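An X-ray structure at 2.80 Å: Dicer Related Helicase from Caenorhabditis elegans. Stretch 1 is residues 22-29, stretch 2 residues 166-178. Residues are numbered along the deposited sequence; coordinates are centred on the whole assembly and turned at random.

Stretch 1 22-29: SPYFPAYF
Stretch 2 (166-178) TFKNKFYDEEEVT

Stretch 1 opens with a type I beta turn from Ser22 to Phe25, closed by Phe25 N to Ser22 O at 3.1 Å, and runs as helix from Phe25 to Phe29. Stretch 2 enters already helical at Thr166, passes through an extended Tyr172 (phi/psi -126/142), and re-enters helix at Glu174, where Asp173 OD1 caps Glu176 N at 3.1 Å. The register is set by CA-CA distances of 6.1 Å for Pro23-Val177 and 7.0 Å for Tyr24-Lys168.

Ser22 (chi1 t) makes no cross-contact; its OG accepts a weak capping bond from Tyr24 N at 3.4 Å. The Pro23 (-53/-32, C-gamma exo) CA-to-CB bond points toward stretch 2, where Val177 (chi1 p) places its CG2 3.3 Å from Pro23 O and 3.8 Å from Pro23 CB.

Tyr24 (-91/-2; chi1 -55°, chi2 -85°) has the largest area covered, 133 Å² of its surface. Lys168 (chi1 m, the rest t) lays its aliphatic chain across one ring face: Lys168 CG sits 3.6 Å from the Tyr24 ring centroid, only 8° off the normal, which identifies a CH-pi contact. The Tyr24 edge meets the face of Tyr172 (chi1 -54°, chi2 75°), with centroids 4.8 Å apart, planes at 89°, and Tyr24 CD1 3.6 Å from Tyr172 CG. The same tyrosine reaches back to the main chain: Tyr172 OH donates a weak hydrogen bond to Tyr24 O at 2.7 Å. Val177 CG1 approaches Tyr24 CE1 obliquely at 4.2 Å.

Phe25 points away. Four residues after Pro23, and within the helix, Ala27 (-67/-42) directs CB toward Tyr172 CE2, 3.7 Å distant. The Tyr28 (chi1 t, chi2 -98°) CA-to-CB bond points sideways, and Tyr28 CD2 lies 3.5 Å from Phe167 CZ; Phe167 (chi1 t, chi2 -91°) also starts sideways, but its end comes nearer. Centroids 5.6 Å apart and planes at 73° make this pair oblique. Phe29 is out of reach.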

# COMPACT_ATOMS: atom_id res chain seq x y z
N SER B 22 16.70 11.30 -10.59
CA SER B 22 15.59 12.25 -10.27
C SER B 22 14.70 11.65 -9.19
O SER B 22 14.31 10.49 -9.27
CB SER B 22 14.80 12.61 -11.50
OG SER B 22 13.65 13.38 -11.14
N PRO B 23 14.33 12.42 -8.14
CA PRO B 23 13.44 11.92 -7.10
C PRO B 23 12.13 11.33 -7.65
O PRO B 23 11.58 10.44 -7.02
CB PRO B 23 13.11 13.15 -6.23
CG PRO B 23 14.19 14.17 -6.57
CD PRO B 23 14.69 13.82 -7.95
N TYR B 24 11.65 11.88 -8.78
CA TYR B 24 10.31 11.63 -9.34
C TYR B 24 10.36 10.45 -10.35
O TYR B 24 9.28 10.05 -10.84
CB TYR B 24 9.78 12.91 -9.99
CG TYR B 24 9.74 14.11 -9.07
CD1 TYR B 24 8.67 14.32 -8.22
CD2 TYR B 24 10.76 15.05 -9.06
CE1 TYR B 24 8.59 15.44 -7.40
CE2 TYR B 24 10.71 16.17 -8.24
CZ TYR B 24 9.63 16.35 -7.39
OH TYR B 24 9.56 17.44 -6.58
N PHE B 25 11.54 9.87 -10.60
CA PHE B 25 11.71 8.77 -11.59
C PHE B 25 11.15 7.43 -11.09
O PHE B 25 10.41 6.81 -11.82
CB PHE B 25 13.16 8.60 -12.06
CG PHE B 25 13.37 7.35 -12.88
CD1 PHE B 25 12.90 7.25 -14.18
CD2 PHE B 25 14.02 6.25 -12.35
CE1 PHE B 25 13.08 6.09 -14.93
CE2 PHE B 25 14.23 5.10 -13.11
CZ PHE B 25 13.75 5.03 -14.39
N PRO B 26 11.54 6.87 -9.91
CA PRO B 26 11.10 5.52 -9.53
C PRO B 26 9.59 5.28 -9.75
O PRO B 26 9.25 4.30 -10.35
CB PRO B 26 11.44 5.45 -8.04
CG PRO B 26 12.67 6.31 -7.92
CD PRO B 26 12.41 7.46 -8.88
N ALA B 27 8.75 6.21 -9.29
CA ALA B 27 7.27 6.13 -9.33
C ALA B 27 6.79 6.20 -10.78
O ALA B 27 5.83 5.50 -11.13
CB ALA B 27 6.65 7.23 -8.51
N TYR B 28 7.38 7.08 -11.57
CA TYR B 28 7.02 7.26 -12.98
C TYR B 28 7.35 5.97 -13.73
O TYR B 28 6.46 5.45 -14.43
CB TYR B 28 7.68 8.51 -13.57
CG TYR B 28 7.16 8.84 -14.95
CD1 TYR B 28 7.86 8.46 -16.08
CD2 TYR B 28 5.91 9.40 -15.11
CE1 TYR B 28 7.35 8.68 -17.35
CE2 TYR B 28 5.40 9.64 -16.38
CZ TYR B 28 6.11 9.27 -17.49
OH TYR B 28 5.61 9.53 -18.74
N PHE B 29 8.54 5.42 -13.52
CA PHE B 29 8.99 4.15 -14.16
C PHE B 29 8.00 3.02 -13.82
O PHE B 29 7.74 2.19 -14.69
CB PHE B 29 10.40 3.77 -13.72
CG PHE B 29 10.91 2.50 -14.34
CD1 PHE B 29 11.50 2.50 -15.59
CD2 PHE B 29 10.76 1.28 -13.69
CE1 PHE B 29 11.95 1.32 -16.17
CE2 PHE B 29 11.21 0.11 -14.27
CZ PHE B 29 11.82 0.13 -15.50
N THR B 166 3.26 20.58 -13.00
CA THR B 166 1.93 20.24 -12.40
C THR B 166 1.96 18.78 -11.90
O THR B 166 1.60 18.54 -10.76
CB THR B 166 0.78 20.48 -13.38
OG1 THR B 166 0.99 21.72 -14.06
CG2 THR B 166 -0.57 20.48 -12.70
N PHE B 167 2.44 17.86 -12.75
CA PHE B 167 2.57 16.41 -12.48
C PHE B 167 3.39 16.19 -11.20
O PHE B 167 2.90 15.49 -10.29
CB PHE B 167 3.24 15.73 -13.67
CG PHE B 167 3.26 14.23 -13.64
CD1 PHE B 167 4.33 13.55 -13.07
CD2 PHE B 167 2.29 13.50 -14.30
CE1 PHE B 167 4.39 12.17 -13.13
CE2 PHE B 167 2.35 12.12 -14.36
CZ PHE B 167 3.40 11.46 -13.77
N LYS B 168 4.57 16.79 -11.11
CA LYS B 168 5.49 16.67 -9.94
C LYS B 168 4.79 17.20 -8.68
O LYS B 168 4.98 16.60 -7.62
CB LYS B 168 6.80 17.42 -10.17
CG LYS B 168 7.82 16.68 -11.01
CD LYS B 168 9.03 17.52 -11.40
CE LYS B 168 10.01 16.77 -12.28
NZ LYS B 168 10.92 17.69 -12.99
N ASN B 169 4.00 18.26 -8.83
CA ASN B 169 3.39 19.03 -7.71
C ASN B 169 2.16 18.29 -7.16
O ASN B 169 2.02 18.24 -5.94
CB ASN B 169 3.02 20.45 -8.12
CG ASN B 169 4.20 21.41 -8.13
OD1 ASN B 169 4.07 22.53 -8.63
ND2 ASN B 169 5.35 21.00 -7.61
N LYS B 170 1.32 17.72 -8.02
CA LYS B 170 0.01 17.18 -7.57
C LYS B 170 0.10 15.67 -7.29
O LYS B 170 -0.72 15.18 -6.52
CB LYS B 170 -1.09 17.49 -8.57
CG LYS B 170 -1.21 18.96 -8.97
CD LYS B 170 -2.45 19.63 -8.47
CE LYS B 170 -2.20 21.03 -7.95
NZ LYS B 170 -3.16 21.37 -6.87
N PHE B 171 1.06 14.96 -7.90
CA PHE B 171 1.11 13.47 -7.87
C PHE B 171 2.19 12.96 -6.89
O PHE B 171 2.25 11.75 -6.68
CB PHE B 171 1.35 12.90 -9.27
CG PHE B 171 0.15 12.92 -10.18
CD1 PHE B 171 -1.03 12.30 -9.82
CD2 PHE B 171 0.25 13.46 -11.44
CE1 PHE B 171 -2.11 12.27 -10.69
CE2 PHE B 171 -0.83 13.43 -12.31
CZ PHE B 171 -2.01 12.84 -11.93
N TYR B 172 3.00 13.85 -6.32
CA TYR B 172 3.96 13.49 -5.25
C TYR B 172 3.75 14.38 -4.03
O TYR B 172 3.41 15.57 -4.18
CB TYR B 172 5.40 13.55 -5.77
CG TYR B 172 5.69 12.73 -7.01
CD1 TYR B 172 5.24 13.14 -8.25
CD2 TYR B 172 6.54 11.63 -6.96
CE1 TYR B 172 5.56 12.44 -9.41
CE2 TYR B 172 6.88 10.93 -8.11
CZ TYR B 172 6.40 11.35 -9.35
OH TYR B 172 6.72 10.69 -10.51
N ASP B 173 3.88 13.79 -2.85
CA ASP B 173 4.06 14.51 -1.57
C ASP B 173 5.54 14.87 -1.44
O ASP B 173 6.38 13.95 -1.55
CB ASP B 173 3.58 13.67 -0.39
CG ASP B 173 3.80 14.34 0.95
OD1 ASP B 173 4.77 13.97 1.64
OD2 ASP B 173 3.03 15.25 1.27
N GLU B 174 5.83 16.17 -1.27
CA GLU B 174 7.21 16.74 -1.19
C GLU B 174 8.06 15.95 -0.17
O GLU B 174 9.21 15.58 -0.53
CB GLU B 174 7.12 18.25 -0.88
CG GLU B 174 8.45 18.91 -0.48
CD GLU B 174 9.54 19.01 -1.55
OE1 GLU B 174 9.24 18.79 -2.74
OE2 GLU B 174 10.68 19.33 -1.18
N GLU B 175 7.53 15.68 1.04
CA GLU B 175 8.30 15.05 2.15
C GLU B 175 8.60 13.58 1.81
O GLU B 175 9.74 13.13 2.06
CB GLU B 175 7.53 15.21 3.47
CG GLU B 175 8.23 14.60 4.70
CD GLU B 175 9.62 15.13 5.05
OE1 GLU B 175 10.00 16.23 4.57
OE2 GLU B 175 10.34 14.43 5.81
N GLU B 176 7.61 12.86 1.30
CA GLU B 176 7.70 11.41 1.01
C GLU B 176 8.74 11.16 -0.09
O GLU B 176 9.53 10.18 0.03
CB GLU B 176 6.32 10.89 0.61
CG GLU B 176 6.13 9.41 0.84
CD GLU B 176 4.67 9.03 0.93
OE1 GLU B 176 3.91 9.45 0.03
OE2 GLU B 176 4.28 8.37 1.92
N VAL B 177 8.76 11.99 -1.12
CA VAL B 177 9.63 11.80 -2.31
C VAL B 177 11.05 12.23 -1.95
O VAL B 177 12.01 11.66 -2.54
CB VAL B 177 9.08 12.52 -3.56
CG1 VAL B 177 9.21 14.02 -3.48
CG2 VAL B 177 9.75 12.01 -4.83
N THR B 178 11.21 13.16 -1.00
CA THR B 178 12.54 13.65 -0.56
C THR B 178 13.21 12.57 0.31
O THR B 178 14.39 12.26 0.05
CB THR B 178 12.42 15.00 0.15
OG1 THR B 178 11.84 15.90 -0.80
CG2 THR B 178 13.75 15.53 0.65